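Local coordinates for protein 4-hydroxy-3-methylbut-2-enyl diphosphate reductase, apicoplast (Plasmodium falciparum, PDB 4N7B) that reduces (E)-4-hydroxy-3-methylbut-2-enyl diphosphate to isopentenyl and dimethylallyl diphosphates at an iron-sulfur cluster, the last step of the apicoplast MEP pathway of isoprenoid precursor synthesis, at residues V234-E239 and P518-P523; N280-G285 and K306-I311; N332-L337 and C356-E361; Q382-M387 and Y414-R419; K429-I434 and V475-L480. All coordinates share one frame; numbering follows the deposited sequence.

Contact 1 of 5, residues V234-E239 and P518-P523; sequences VSRAIE and PKWKLP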
# COMPACT_ATOMS: atom_id res chain seq x y z
N VAL A 234 -5.57 5.06 1.90
CA VAL A 234 -6.66 4.14 1.61
C VAL A 234 -7.99 4.76 1.96
O VAL A 234 -8.92 4.72 1.15
CB VAL A 234 -6.44 2.78 2.34
CG1 VAL A 234 -7.74 2.01 2.50
CG2 VAL A 234 -5.40 1.94 1.58
N SER A 235 -8.12 5.36 3.15
CA SER A 235 -9.43 5.93 3.52
C SER A 235 -9.79 7.06 2.56
O SER A 235 -10.92 7.16 2.11
CB SER A 235 -9.47 6.39 4.98
OG SER A 235 -8.44 7.33 5.23
N ARG A 236 -8.81 7.89 2.20
CA ARG A 236 -9.02 8.93 1.21
C ARG A 236 -9.48 8.39 -0.15
O ARG A 236 -10.36 8.94 -0.80
CB ARG A 236 -7.73 9.71 1.02
CG ARG A 236 -7.76 10.80 -0.03
CD ARG A 236 -6.45 11.58 0.05
NE ARG A 236 -6.30 12.60 -0.98
CZ ARG A 236 -5.72 12.41 -2.17
NH1 ARG A 236 -5.27 11.21 -2.51
NH2 ARG A 236 -5.61 13.43 -3.02
N ALA A 237 -8.86 7.30 -0.58
CA ALA A 237 -9.18 6.75 -1.88
C ALA A 237 -10.60 6.18 -1.88
O ALA A 237 -11.38 6.39 -2.82
CB ALA A 237 -8.15 5.70 -2.25
N ILE A 238 -10.96 5.47 -0.82
CA ILE A 238 -12.30 4.92 -0.71
C ILE A 238 -13.33 6.04 -0.68
O ILE A 238 -14.30 6.02 -1.44
CB ILE A 238 -12.45 4.06 0.55
CG1 ILE A 238 -11.49 2.87 0.48
CG2 ILE A 238 -13.88 3.56 0.68
CD1 ILE A 238 -11.45 2.00 1.72
N GLU A 239 -13.13 7.03 0.18
CA GLU A 239 -14.08 8.13 0.28
C GLU A 239 -14.21 8.83 -1.08
O GLU A 239 -15.30 9.25 -1.46
CB GLU A 239 -13.63 9.11 1.38
CG GLU A 239 -14.62 10.26 1.65
CD GLU A 239 -14.22 11.14 2.84
OE1 GLU A 239 -14.97 12.08 3.17
OE2 GLU A 239 -13.15 10.88 3.45
N PRO A 518 -2.26 11.67 8.88
CA PRO A 518 -2.24 12.88 8.05
C PRO A 518 -3.64 13.43 7.85
O PRO A 518 -4.62 12.68 7.83
CB PRO A 518 -1.69 12.38 6.72
CG PRO A 518 -0.92 11.16 7.05
CD PRO A 518 -1.63 10.53 8.21
N LYS A 519 -3.72 14.75 7.70
CA LYS A 519 -4.98 15.43 7.51
C LYS A 519 -5.21 15.73 6.04
O LYS A 519 -5.61 16.81 5.66
CB LYS A 519 -4.99 16.70 8.36
CG LYS A 519 -5.34 16.38 9.79
CD LYS A 519 -4.57 17.24 10.78
CE LYS A 519 -4.96 16.89 12.21
NZ LYS A 519 -6.45 16.87 12.40
N TRP A 520 -4.98 14.74 5.20
CA TRP A 520 -5.23 14.94 3.78
C TRP A 520 -6.73 15.14 3.52
O TRP A 520 -7.57 14.50 4.12
CB TRP A 520 -4.71 13.74 3.00
CG TRP A 520 -3.24 13.46 3.25
CD1 TRP A 520 -2.29 14.35 3.66
CD2 TRP A 520 -2.59 12.20 3.12
NE1 TRP A 520 -1.07 13.72 3.78
CE2 TRP A 520 -1.23 12.40 3.45
CE3 TRP A 520 -3.01 10.92 2.75
CZ2 TRP A 520 -0.30 11.37 3.44
CZ3 TRP A 520 -2.08 9.89 2.72
CH2 TRP A 520 -0.74 10.13 3.06
N LYS A 521 -7.05 16.05 2.61
CA LYS A 521 -8.42 16.23 2.15
C LYS A 521 -8.59 15.45 0.84
O LYS A 521 -7.62 14.92 0.31
CB LYS A 521 -8.70 17.71 1.93
CG LYS A 521 -8.79 18.52 3.22
CD LYS A 521 -9.22 19.95 2.94
CE LYS A 521 -9.97 20.57 4.14
NZ LYS A 521 -9.08 21.09 5.23
N LEU A 522 -9.81 15.39 0.33
CA LEU A 522 -10.05 14.77 -0.97
C LEU A 522 -9.41 15.60 -2.09
O LEU A 522 -9.09 16.77 -1.90
CB LEU A 522 -11.55 14.63 -1.23
CG LEU A 522 -12.29 13.74 -0.21
CD1 LEU A 522 -13.77 13.79 -0.46
CD2 LEU A 522 -11.79 12.29 -0.27
N PRO A 523 -9.23 14.98 -3.27
CA PRO A 523 -8.67 15.68 -4.44
C PRO A 523 -9.39 17.01 -4.68
O PRO A 523 -10.61 17.06 -4.60
CB PRO A 523 -8.92 14.70 -5.59
CG PRO A 523 -8.88 13.35 -4.91
CD PRO A 523 -9.55 13.58 -3.57
O HOH W 1 -5.74 16.35 -1.75
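With CG anti to the backbone N (chi1 177°) and the chain extended from CG to NE, Arg236 reaches from helix 232-247 to the loop 518-523. Its NE donates to Lys521 O at 3.0 Å, in the guanidinium plane and in the carbonyl plane, with 156° at the hydrogen. Water 1 doubles the link, accepting from Arg236 NH2 at 3.2 Å and donating to Lys521 O at 3.1 Å. Pro523 CG lies over one guanidinium face, 3.8 Å from Arg236 NH2, while Arg236 CD rests on Trp520 CB at 4.0 Å. One helical turn on, Glu239, also anti at chi1 and extended, crosses Leu522 at about a right angle, Glu239 CG packing 4.0 Å from Leu522 CD2. The Trp520 side chain lies about 4 Å from the iron-sulfur cluster and also touches Cys315. Arg236 NH1 donates to Thr314 O, so NE and NH1 each hold a backbone carbonyl, which should limit rotation of the guanidinium, and the loop beside the cluster is tied to the helix that follows Cys231.

Contact 2 of 5, residues N280-G285 and K306-I311; sequences NDVPDG and KKLIEI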
# COMPACT_ATOMS: atom_id res chain seq x y z
N ASN A 280 -10.83 2.22 -22.88
CA ASN A 280 -11.89 2.16 -23.88
C ASN A 280 -13.19 1.67 -23.29
O ASN A 280 -14.26 1.87 -23.86
CB ASN A 280 -11.49 1.24 -25.04
CG ASN A 280 -10.50 1.88 -25.97
OD1 ASN A 280 -10.36 3.11 -26.00
ND2 ASN A 280 -9.81 1.06 -26.75
N ASP A 281 -13.09 1.00 -22.14
CA ASP A 281 -14.26 0.55 -21.41
C ASP A 281 -14.91 1.75 -20.74
O ASP A 281 -15.97 1.63 -20.13
CB ASP A 281 -13.87 -0.49 -20.35
CG ASP A 281 -13.41 -1.80 -20.96
OD1 ASP A 281 -13.28 -1.87 -22.20
OD2 ASP A 281 -13.17 -2.75 -20.19
N VAL A 282 -14.27 2.91 -20.87
CA VAL A 282 -14.80 4.14 -20.30
C VAL A 282 -15.35 5.07 -21.38
O VAL A 282 -14.61 5.51 -22.26
CB VAL A 282 -13.74 4.91 -19.50
CG1 VAL A 282 -14.34 6.19 -18.94
CG2 VAL A 282 -13.19 4.03 -18.38
N PRO A 283 -16.65 5.37 -21.31
CA PRO A 283 -17.28 6.37 -22.18
C PRO A 283 -16.56 7.71 -22.10
O PRO A 283 -16.18 8.15 -21.01
CB PRO A 283 -18.68 6.51 -21.58
CG PRO A 283 -18.95 5.20 -20.92
CD PRO A 283 -17.62 4.71 -20.43
N ASP A 284 -16.35 8.35 -23.25
CA ASP A 284 -15.78 9.69 -23.29
C ASP A 284 -16.64 10.63 -22.46
O ASP A 284 -17.85 10.44 -22.34
CB ASP A 284 -15.69 10.19 -24.73
CG ASP A 284 -14.78 9.33 -25.59
OD1 ASP A 284 -14.49 8.18 -25.18
OD2 ASP A 284 -14.35 9.80 -26.67
N GLY A 285 -16.03 11.65 -21.86
CA GLY A 285 -16.76 12.62 -21.07
C GLY A 285 -17.05 12.19 -19.64
O GLY A 285 -17.42 13.02 -18.81
N LYS A 306 -10.07 11.59 -24.42
CA LYS A 306 -11.45 11.16 -24.26
C LYS A 306 -12.25 12.17 -23.45
O LYS A 306 -13.42 11.93 -23.12
CB LYS A 306 -11.51 9.82 -23.54
CG LYS A 306 -10.97 8.66 -24.34
CD LYS A 306 -10.92 7.43 -23.47
CE LYS A 306 -11.08 6.17 -24.29
NZ LYS A 306 -12.52 5.94 -24.65
N LYS A 307 -11.63 13.30 -23.13
CA LYS A 307 -12.26 14.32 -22.31
C LYS A 307 -12.95 13.71 -21.09
O LYS A 307 -14.14 13.92 -20.86
CB LYS A 307 -13.24 15.14 -23.16
CG LYS A 307 -13.16 16.63 -22.90
CD LYS A 307 -12.91 17.43 -24.18
CE LYS A 307 -12.66 18.90 -23.88
NZ LYS A 307 -12.47 19.72 -25.10
N LEU A 308 -12.19 12.95 -20.30
CA LEU A 308 -12.72 12.36 -19.08
C LEU A 308 -12.57 13.31 -17.90
O LEU A 308 -11.68 14.16 -17.89
CB LEU A 308 -11.99 11.05 -18.76
CG LEU A 308 -12.06 9.96 -19.83
CD1 LEU A 308 -11.18 8.80 -19.42
CD2 LEU A 308 -13.50 9.51 -20.02
N ILE A 309 -13.44 13.16 -16.91
CA ILE A 309 -13.28 13.88 -15.66
C ILE A 309 -12.30 13.11 -14.82
O ILE A 309 -12.67 12.15 -14.14
CB ILE A 309 -14.58 13.97 -14.85
CG1 ILE A 309 -15.80 14.19 -15.75
CG2 ILE A 309 -14.45 15.09 -13.82
CD1 ILE A 309 -15.78 15.50 -16.47
N GLU A 310 -11.04 13.52 -14.87
CA GLU A 310 -9.99 12.87 -14.11
C GLU A 310 -10.08 13.23 -12.64
O GLU A 310 -9.98 14.39 -12.27
CB GLU A 310 -8.64 13.28 -14.66
CG GLU A 310 -8.35 12.76 -16.04
CD GLU A 310 -7.02 13.24 -16.56
OE1 GLU A 310 -6.99 14.33 -17.17
OE2 GLU A 310 -6.00 12.55 -16.33
N ILE A 311 -10.25 12.21 -11.81
CA ILE A 311 -10.27 12.40 -10.37
C ILE A 311 -9.19 11.52 -9.73
O ILE A 311 -9.34 10.30 -9.65
CB ILE A 311 -11.64 12.09 -9.78
CG1 ILE A 311 -12.64 13.14 -10.29
CG2 ILE A 311 -11.57 12.09 -8.25
CD1 ILE A 311 -13.94 13.15 -9.55
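Two flat groups, the carboxylate of Asp284 and the amide of Asn280, meet the end of Lys306. The carboxylate offers the syn lone pair of OD1, and Lys306 NZ binds it in a salt bridge of 3.0 Å between Asp284 OD1 and NZ. Asn280 OD1 touches the last methylene, 3.6 Å from Lys306 CE. The lysine chain bends at chi4 (-78°), turning NZ so that it also donates to Val282 O at 3.2 Å, nearly along the C=O axis. Farther on, Gly285 N donates to Lys306 O at 2.9 Å, while Gly285 CA makes a CH...O contact with Lys307 O. Beside these polar bonds, Leu308 CD2 packs on Val282 CG1 at 3.6 Å and lies close to Pro283 O. Lys307, at positive phi, is the C-prime residue of a Schellman motif ending helix 297-305. The loop before strand 287-290 thus clasps the turn leading into strand 309-312, at the entry to two neighbouring parallel strands of a beta-alpha-beta unit.

Contact 3 of 5, residues N332-L337 and C356-E361; sequences NYDIIL and CTHIVE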
# COMPACT_ATOMS: atom_id res chain seq x y z
N ASN A 332 19.15 15.58 -14.75
CA ASN A 332 20.03 14.60 -15.41
C ASN A 332 20.63 13.54 -14.47
O ASN A 332 21.79 13.14 -14.63
CB ASN A 332 21.15 15.30 -16.17
CG ASN A 332 21.76 14.42 -17.24
OD1 ASN A 332 21.03 13.71 -17.95
ND2 ASN A 332 23.09 14.44 -17.37
N TYR A 333 19.84 13.11 -13.49
CA TYR A 333 20.18 11.93 -12.71
C TYR A 333 19.59 10.73 -13.41
O TYR A 333 18.55 10.82 -14.05
CB TYR A 333 19.52 11.99 -11.33
CG TYR A 333 20.19 12.86 -10.29
CD1 TYR A 333 20.18 14.24 -10.39
CD2 TYR A 333 20.77 12.29 -9.17
CE1 TYR A 333 20.76 15.02 -9.42
CE2 TYR A 333 21.35 13.06 -8.20
CZ TYR A 333 21.34 14.43 -8.32
OH TYR A 333 21.93 15.21 -7.33
N ASP A 334 20.23 9.58 -13.28
CA ASP A 334 19.55 8.35 -13.62
C ASP A 334 18.94 7.89 -12.32
O ASP A 334 19.46 8.18 -11.25
CB ASP A 334 20.50 7.31 -14.18
CG ASP A 334 20.45 7.24 -15.70
OD1 ASP A 334 20.40 8.32 -16.33
OD2 ASP A 334 20.45 6.12 -16.25
N ILE A 335 17.82 7.19 -12.41
CA ILE A 335 17.06 6.86 -11.22
C ILE A 335 16.98 5.36 -11.00
O ILE A 335 16.61 4.62 -11.91
CB ILE A 335 15.65 7.42 -11.31
CG1 ILE A 335 15.66 8.90 -10.89
CG2 ILE A 335 14.72 6.67 -10.38
CD1 ILE A 335 15.37 9.83 -12.00
N ILE A 336 17.31 4.92 -9.79
CA ILE A 336 17.17 3.52 -9.44
C ILE A 336 15.91 3.35 -8.61
O ILE A 336 15.77 3.98 -7.57
CB ILE A 336 18.36 2.97 -8.64
CG1 ILE A 336 19.51 2.58 -9.57
CG2 ILE A 336 17.98 1.69 -7.96
CD1 ILE A 336 20.16 3.71 -10.25
N LEU A 337 15.00 2.50 -9.07
CA LEU A 337 13.72 2.31 -8.42
C LEU A 337 13.69 0.92 -7.79
O LEU A 337 13.59 -0.07 -8.51
CB LEU A 337 12.60 2.42 -9.45
CG LEU A 337 11.18 2.06 -8.99
CD1 LEU A 337 10.86 2.70 -7.67
CD2 LEU A 337 10.19 2.50 -10.05
N CYS A 356 15.29 6.82 -18.26
CA CYS A 356 16.43 7.01 -17.38
C CYS A 356 16.21 6.35 -16.01
O CYS A 356 16.92 6.64 -15.05
CB CYS A 356 16.76 8.50 -17.22
SG CYS A 356 15.48 9.41 -16.36
N THR A 357 15.24 5.44 -15.94
CA THR A 357 14.99 4.72 -14.70
C THR A 357 15.36 3.24 -14.83
O THR A 357 15.26 2.64 -15.91
CB THR A 357 13.52 4.85 -14.23
OG1 THR A 357 13.21 6.23 -13.98
CG2 THR A 357 13.29 4.05 -12.95
N HIS A 358 15.81 2.66 -13.72
CA HIS A 358 16.21 1.25 -13.68
C HIS A 358 15.62 0.59 -12.46
O HIS A 358 15.92 0.97 -11.34
CB HIS A 358 17.72 1.16 -13.64
CG HIS A 358 18.40 2.03 -14.65
ND1 HIS A 358 19.02 1.52 -15.77
CD2 HIS A 358 18.51 3.38 -14.73
CE1 HIS A 358 19.51 2.51 -16.49
NE2 HIS A 358 19.21 3.65 -15.88
N ILE A 359 14.78 -0.41 -12.67
CA ILE A 359 14.14 -1.06 -11.55
C ILE A 359 15.03 -2.14 -10.96
O ILE A 359 15.53 -2.98 -11.69
CB ILE A 359 12.82 -1.70 -11.97
CG1 ILE A 359 11.87 -0.62 -12.48
CG2 ILE A 359 12.20 -2.44 -10.78
CD1 ILE A 359 10.58 -1.15 -13.03
N VAL A 360 15.19 -2.15 -9.64
CA VAL A 360 15.82 -3.31 -9.01
C VAL A 360 14.86 -3.98 -8.04
O VAL A 360 14.29 -3.33 -7.16
CB VAL A 360 17.19 -2.96 -8.35
CG1 VAL A 360 17.89 -1.87 -9.14
CG2 VAL A 360 17.03 -2.57 -6.93
N GLU A 361 14.65 -5.28 -8.21
CA GLU A 361 13.83 -6.01 -7.25
C GLU A 361 14.66 -6.90 -6.33
O GLU A 361 14.14 -7.46 -5.37
CB GLU A 361 12.72 -6.83 -7.92
CG GLU A 361 12.94 -7.18 -9.34
CD GLU A 361 11.81 -8.05 -9.90
OE1 GLU A 361 10.66 -7.91 -9.44
OE2 GLU A 361 12.08 -8.87 -10.81
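Backbone hydrogen bonds lay strand 357-360 parallel to strand 334-338, with Ile335 opposite Thr357, Ile336 opposite His358 and Leu337 opposite Ile359. Ile335 N donates to Cys356 O at 2.8 Å, and His358 N returns a bond to Ile335 O at 2.8 Å; both run nearly along the C=O axis. The next two, Leu337 N to His358 O and Val360 N to Leu337 O, are each 2.9 Å long but meet their oxygens from above the carbonyl plane. Between them run CH...O contacts, such as Thr357 CA to Ile335 O at 3.2 Å.

Apolar packing follows both faces. On the side of Ile336, its CG2 touches Val360 CG1 at 3.8 Å; on the other, Leu337 CB rests 3.9 Å from Thr357 CG2, and helix 344-350, the crossover of this beta-alpha-beta unit, covers Leu337, Thr357 and Ile359. Thr357 OG1 is bonded to Ala353 O.

One side-chain bond joins the strands. His358 NE2 donates to Asp334 OD2 at 2.8 Å, within the ring plane but from above the carboxylate plane, the two planes 33° apart. The ring's edge lies against Ile335 O, and Phe371 meets it edge-to-face. The carboxylate would probably favour a protonated imidazole; charged or not, the bond holds the rotation of the His358 ring on the sheet's edge strand.

Contact 4 of 5, residues Q382-M387 and Y414-R419; sequences QTTLSM and YATTNR. With F3S (Fe3-s4 cluster), chain B.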
# COMPACT_ATOMS: atom_id res chain seq x y z
N GLN A 382 9.51 1.62 -3.82
CA GLN A 382 8.11 1.29 -3.57
C GLN A 382 7.77 1.65 -2.12
O GLN A 382 8.55 1.42 -1.20
CB GLN A 382 7.92 -0.21 -3.81
CG GLN A 382 6.49 -0.69 -3.88
CD GLN A 382 6.41 -2.14 -4.31
OE1 GLN A 382 7.32 -2.64 -4.95
NE2 GLN A 382 5.35 -2.83 -3.93
N THR A 383 6.57 2.19 -1.91
CA THR A 383 6.19 2.72 -0.60
C THR A 383 5.94 1.65 0.45
O THR A 383 5.96 1.94 1.64
CB THR A 383 4.90 3.55 -0.68
OG1 THR A 383 3.81 2.72 -1.12
CG2 THR A 383 5.07 4.69 -1.64
N THR A 384 5.71 0.42 0.01
CA THR A 384 5.23 -0.65 0.87
C THR A 384 6.23 -1.81 1.07
O THR A 384 5.83 -2.90 1.47
CB THR A 384 3.97 -1.26 0.27
OG1 THR A 384 4.20 -1.54 -1.11
CG2 THR A 384 2.79 -0.29 0.41
N LEU A 385 7.51 -1.58 0.83
CA LEU A 385 8.50 -2.64 0.97
C LEU A 385 8.66 -3.10 2.43
O LEU A 385 8.25 -2.43 3.38
CB LEU A 385 9.85 -2.16 0.45
CG LEU A 385 9.88 -1.83 -1.05
CD1 LEU A 385 11.29 -1.46 -1.45
CD2 LEU A 385 9.37 -3.01 -1.87
N SER A 386 9.24 -4.29 2.59
CA SER A 386 9.81 -4.70 3.85
C SER A 386 10.96 -3.77 4.16
O SER A 386 11.82 -3.54 3.31
CB SER A 386 10.39 -6.11 3.70
OG SER A 386 11.35 -6.35 4.72
N MET A 387 10.99 -3.21 5.36
CA MET A 387 12.08 -2.33 5.75
C MET A 387 13.38 -3.11 5.80
O MET A 387 14.44 -2.57 5.55
CB MET A 387 11.81 -1.69 7.11
CG MET A 387 10.63 -0.75 7.10
SD MET A 387 10.56 0.25 8.60
CE MET A 387 10.01 -0.93 9.77
N TYR A 414 4.80 6.21 6.12
CA TYR A 414 4.65 6.19 7.56
C TYR A 414 3.83 4.96 7.96
O TYR A 414 4.08 4.35 9.01
CB TYR A 414 3.98 7.51 8.05
CG TYR A 414 2.50 7.50 7.81
CD1 TYR A 414 1.98 7.71 6.53
CD2 TYR A 414 1.62 7.18 8.83
CE1 TYR A 414 0.62 7.65 6.31
CE2 TYR A 414 0.26 7.12 8.62
CZ TYR A 414 -0.23 7.34 7.36
OH TYR A 414 -1.58 7.27 7.16
N ALA A 415 2.85 4.58 7.13
CA ALA A 415 1.92 3.50 7.51
C ALA A 415 2.60 2.15 7.45
O ALA A 415 2.40 1.29 8.32
CB ALA A 415 0.68 3.52 6.63
N THR A 416 3.42 1.96 6.43
CA THR A 416 4.19 0.72 6.26
C THR A 416 5.20 0.59 7.42
O THR A 416 5.26 -0.43 8.13
CB THR A 416 4.88 0.79 4.93
OG1 THR A 416 3.89 0.82 3.89
CG2 THR A 416 5.81 -0.40 4.72
N THR A 417 5.95 1.65 7.64
CA THR A 417 6.93 1.69 8.72
C THR A 417 6.27 1.40 10.07
O THR A 417 6.72 0.57 10.86
CB THR A 417 7.58 3.10 8.80
OG1 THR A 417 8.33 3.33 7.61
CG2 THR A 417 8.48 3.22 10.02
N ASN A 418 5.18 2.10 10.34
CA ASN A 418 4.52 1.98 11.61
C ASN A 418 3.95 0.60 11.83
O ASN A 418 4.03 0.05 12.94
CB ASN A 418 3.39 3.01 11.72
CG ASN A 418 3.89 4.42 11.90
OD1 ASN A 418 5.07 4.66 12.13
ND2 ASN A 418 2.97 5.38 11.82
N ARG A 419 3.31 0.03 10.82
CA ARG A 419 2.70 -1.28 11.03
C ARG A 419 3.75 -2.38 11.22
O ARG A 419 3.59 -3.23 12.10
CB ARG A 419 1.74 -1.61 9.90
CG ARG A 419 0.36 -0.99 10.12
CD ARG A 419 -0.23 -0.45 8.85
NE ARG A 419 -1.39 0.37 9.14
CZ ARG A 419 -1.33 1.63 9.54
NH1 ARG A 419 -0.16 2.25 9.70
NH2 ARG A 419 -2.45 2.29 9.80
FE1 F3S B . -1.29 3.92 2.46
FE3 F3S B . -0.24 5.86 0.91
FE4 F3S B . 1.31 4.23 2.38
S1 F3S B . -1.79 4.39 0.37
S2 F3S B . 0.23 2.29 2.52
S3 F3S B . -0.15 5.73 3.09
S4 F3S B . 1.72 4.99 0.35
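A type I beta turn, Gln382 to Leu385, meets the first turns of helix 414-427 beside the iron-sulfur cluster, directly after the cluster ligand Cys413. Polar contact between the segments is slight: Thr416 OG1 lies 3.3 Å from Thr383 O, a weak hydrogen bond whose proton has another acceptor within reach. Within the turn, Gln382 NE2 reaches Thr384 OG1, also weakly. Ser386 N-caps helix 387-400, its OG bonded to Asp389 N.

Packing does more. With CG2 anti to the backbone N, Thr416 presses this methyl 3.4 Å from Leu385 O, while its OG1 lies beside Thr384 CG2. Met387, bent at chi3 (-74°), lays its SD 3.9 Å from Thr417 CG2, the two side chains crossing at about a right angle.

The cluster is met from both segments. Tyr414 CE1 comes within 3.8 Å of sulfur S3, its ring approaching obliquely and backed on one face by Ala415 CB. Thr383, which by similarity binds the substrate, holds OG1 between its backbone N and carbonyl carbon (chi1 62°); this hydroxyl is hydrogen-bonded to Glu345 OE1, the probable proton donor, and Thr383 OG1 stands 3.4 Å from cluster sulfur S4.

Contact 5 of 5, residues K429-I434 and V475-L480; sequences KCDLTI and VNKIAL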
# COMPACT_ATOMS: atom_id res chain seq x y z
N LYS A 429 7.20 -12.30 21.32
CA LYS A 429 6.62 -12.84 22.55
C LYS A 429 5.59 -13.91 22.20
O LYS A 429 5.04 -14.57 23.08
CB LYS A 429 5.92 -11.74 23.34
CG LYS A 429 6.81 -11.01 24.30
CD LYS A 429 7.15 -9.61 23.79
CE LYS A 429 8.62 -9.28 24.06
NZ LYS A 429 8.95 -9.33 25.52
N CYS A 430 5.30 -14.04 20.91
CA CYS A 430 4.17 -14.84 20.42
C CYS A 430 4.59 -16.14 19.71
O CYS A 430 5.73 -16.28 19.30
CB CYS A 430 3.33 -14.00 19.47
SG CYS A 430 2.59 -12.49 20.24
N ASP A 431 3.64 -17.05 19.56
CA ASP A 431 3.83 -18.33 18.89
C ASP A 431 3.33 -18.26 17.45
O ASP A 431 3.72 -19.06 16.61
CB ASP A 431 3.03 -19.40 19.64
CG ASP A 431 3.36 -19.44 21.12
OD1 ASP A 431 4.55 -19.57 21.47
OD2 ASP A 431 2.43 -19.34 21.94
N LEU A 432 2.44 -17.31 17.18
CA LEU A 432 1.86 -17.17 15.86
C LEU A 432 1.45 -15.73 15.59
O LEU A 432 0.89 -15.05 16.47
CB LEU A 432 0.63 -18.06 15.74
CG LEU A 432 -0.18 -17.82 14.47
CD1 LEU A 432 0.55 -18.43 13.27
CD2 LEU A 432 -1.57 -18.41 14.61
N THR A 433 1.68 -15.27 14.37
CA THR A 433 1.22 -13.96 13.93
C THR A 433 0.12 -14.14 12.88
O THR A 433 0.29 -14.88 11.90
CB THR A 433 2.37 -13.14 13.31
OG1 THR A 433 3.30 -12.74 14.33
CG2 THR A 433 1.80 -11.89 12.63
N ILE A 434 -1.01 -13.48 13.09
CA ILE A 434 -2.08 -13.46 12.10
C ILE A 434 -2.19 -12.07 11.52
O ILE A 434 -2.40 -11.09 12.26
CB ILE A 434 -3.44 -13.83 12.68
CG1 ILE A 434 -3.45 -15.30 13.10
CG2 ILE A 434 -4.53 -13.61 11.63
CD1 ILE A 434 -4.70 -15.69 13.83
N VAL A 475 -1.02 -23.14 20.23
CA VAL A 475 -0.58 -21.75 20.30
C VAL A 475 -1.32 -21.00 21.38
O VAL A 475 -2.56 -20.94 21.42
CB VAL A 475 -0.56 -21.01 18.93
CG1 VAL A 475 -0.73 -21.99 17.76
CG2 VAL A 475 -1.55 -19.90 18.89
N ASN A 476 -0.53 -20.43 22.29
CA ASN A 476 -1.03 -19.72 23.45
C ASN A 476 -0.97 -18.22 23.28
O ASN A 476 -1.77 -17.51 23.86
CB ASN A 476 -0.22 -20.14 24.68
CG ASN A 476 -0.33 -21.62 24.97
OD1 ASN A 476 -1.42 -22.20 24.89
ND2 ASN A 476 0.79 -22.24 25.29
N LYS A 477 -0.01 -17.73 22.51
CA LYS A 477 0.08 -16.29 22.28
C LYS A 477 0.07 -15.95 20.81
O LYS A 477 0.89 -16.44 20.03
CB LYS A 477 1.31 -15.72 22.97
CG LYS A 477 1.42 -16.15 24.43
CD LYS A 477 2.08 -15.09 25.27
CE LYS A 477 2.65 -15.69 26.55
NZ LYS A 477 1.71 -16.65 27.21
N ILE A 478 -0.86 -15.07 20.44
CA ILE A 478 -1.05 -14.62 19.08
C ILE A 478 -0.87 -13.11 18.95
O ILE A 478 -1.42 -12.31 19.72
CB ILE A 478 -2.44 -14.98 18.62
CG1 ILE A 478 -2.60 -16.48 18.63
CG2 ILE A 478 -2.75 -14.37 17.26
CD1 ILE A 478 -4.03 -16.93 18.46
N ALA A 479 -0.09 -12.72 17.95
CA ALA A 479 0.07 -11.34 17.57
C ALA A 479 -0.94 -11.09 16.44
O ALA A 479 -0.89 -11.78 15.41
CB ALA A 479 1.48 -11.12 17.06
N LEU A 480 -1.89 -10.17 16.63
CA LEU A 480 -2.89 -9.94 15.58
C LEU A 480 -2.79 -8.53 15.03
O LEU A 480 -2.89 -7.56 15.79
CB LEU A 480 -4.29 -10.21 16.10
CG LEU A 480 -5.46 -9.85 15.18
CD1 LEU A 480 -5.50 -10.76 13.95
CD2 LEU A 480 -6.78 -9.94 15.95
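Ile434 lies at the apolar centre, its CG2 on Leu480 CD1 at 3.8 Å and its CD1 on Ile478 CG2 at 4.2 Å, both pairs crossing obliquely. Leu480, with CG anti to its backbone N (chi1 173°), swings CD1 over toward the neighbouring strand, and Phe494 of helix 488-499 packs on this face against Ile434 and Leu480. On the opposite face Ala479 CB sits between Cys430 SG at 3.6 Å and Thr433 OG1; helix 414-427 touches Thr433, whose hydroxyl is hydrogen-bonded to Ser451 OG.

Between the faces the backbones of strands 432-436 and 477-482 run parallel, their short segments 29° apart. Ala479 N donates to Leu432 O and Ile434 N to Ala479 O, each at 2.9 Å and nearly along the C=O axis.

Toward the strand starts a side chain joins the backbone ladder. Lys477 O takes Asp431 N at 2.9 Å and, weakly, Leu432 N. In return Asp431 OD2 accepts Lys477 N at 3.0 Å and Asn476 N at 3.2 Å, both donors lying above the carboxylate plane. Lys477 NZ turns elsewhere, with a weak bond to Asn219 O. Two backbone N-H groups thus grip one carboxylate oxygen, which probably helps stabilise its negative charge and pins the start of strand 477-482, the central strand of a five-stranded parallel sheet, to the loop residue Asp431.

How the contacts relate
Three parallel-sheet alpha/beta regions surround the iron-sulfur cluster, and contacts 2, 3 and 5 each join neighbouring strands, or the turns entering them, in a different one. Contacts 2 and 5 lie farthest apart, 48 Å between centres, on opposite sides of the chain's centre and away from the annotated sites. Contacts 1 and 4 belong to the cluster's surroundings: their centres are 18 Å apart, and Pro518 CD packs on Tyr414 OH at 3.4 Å. Contact 3 touches contact 4, Leu337 CD1 lying 4.2 Å from Gln382 N, and the Leu337 side chain is about 7 Å from that of Glu345, the probable proton donor. Helix 414-427 leads directly from contact 4 to the strand of contact 5; their nearest atoms are about 9 Å apart.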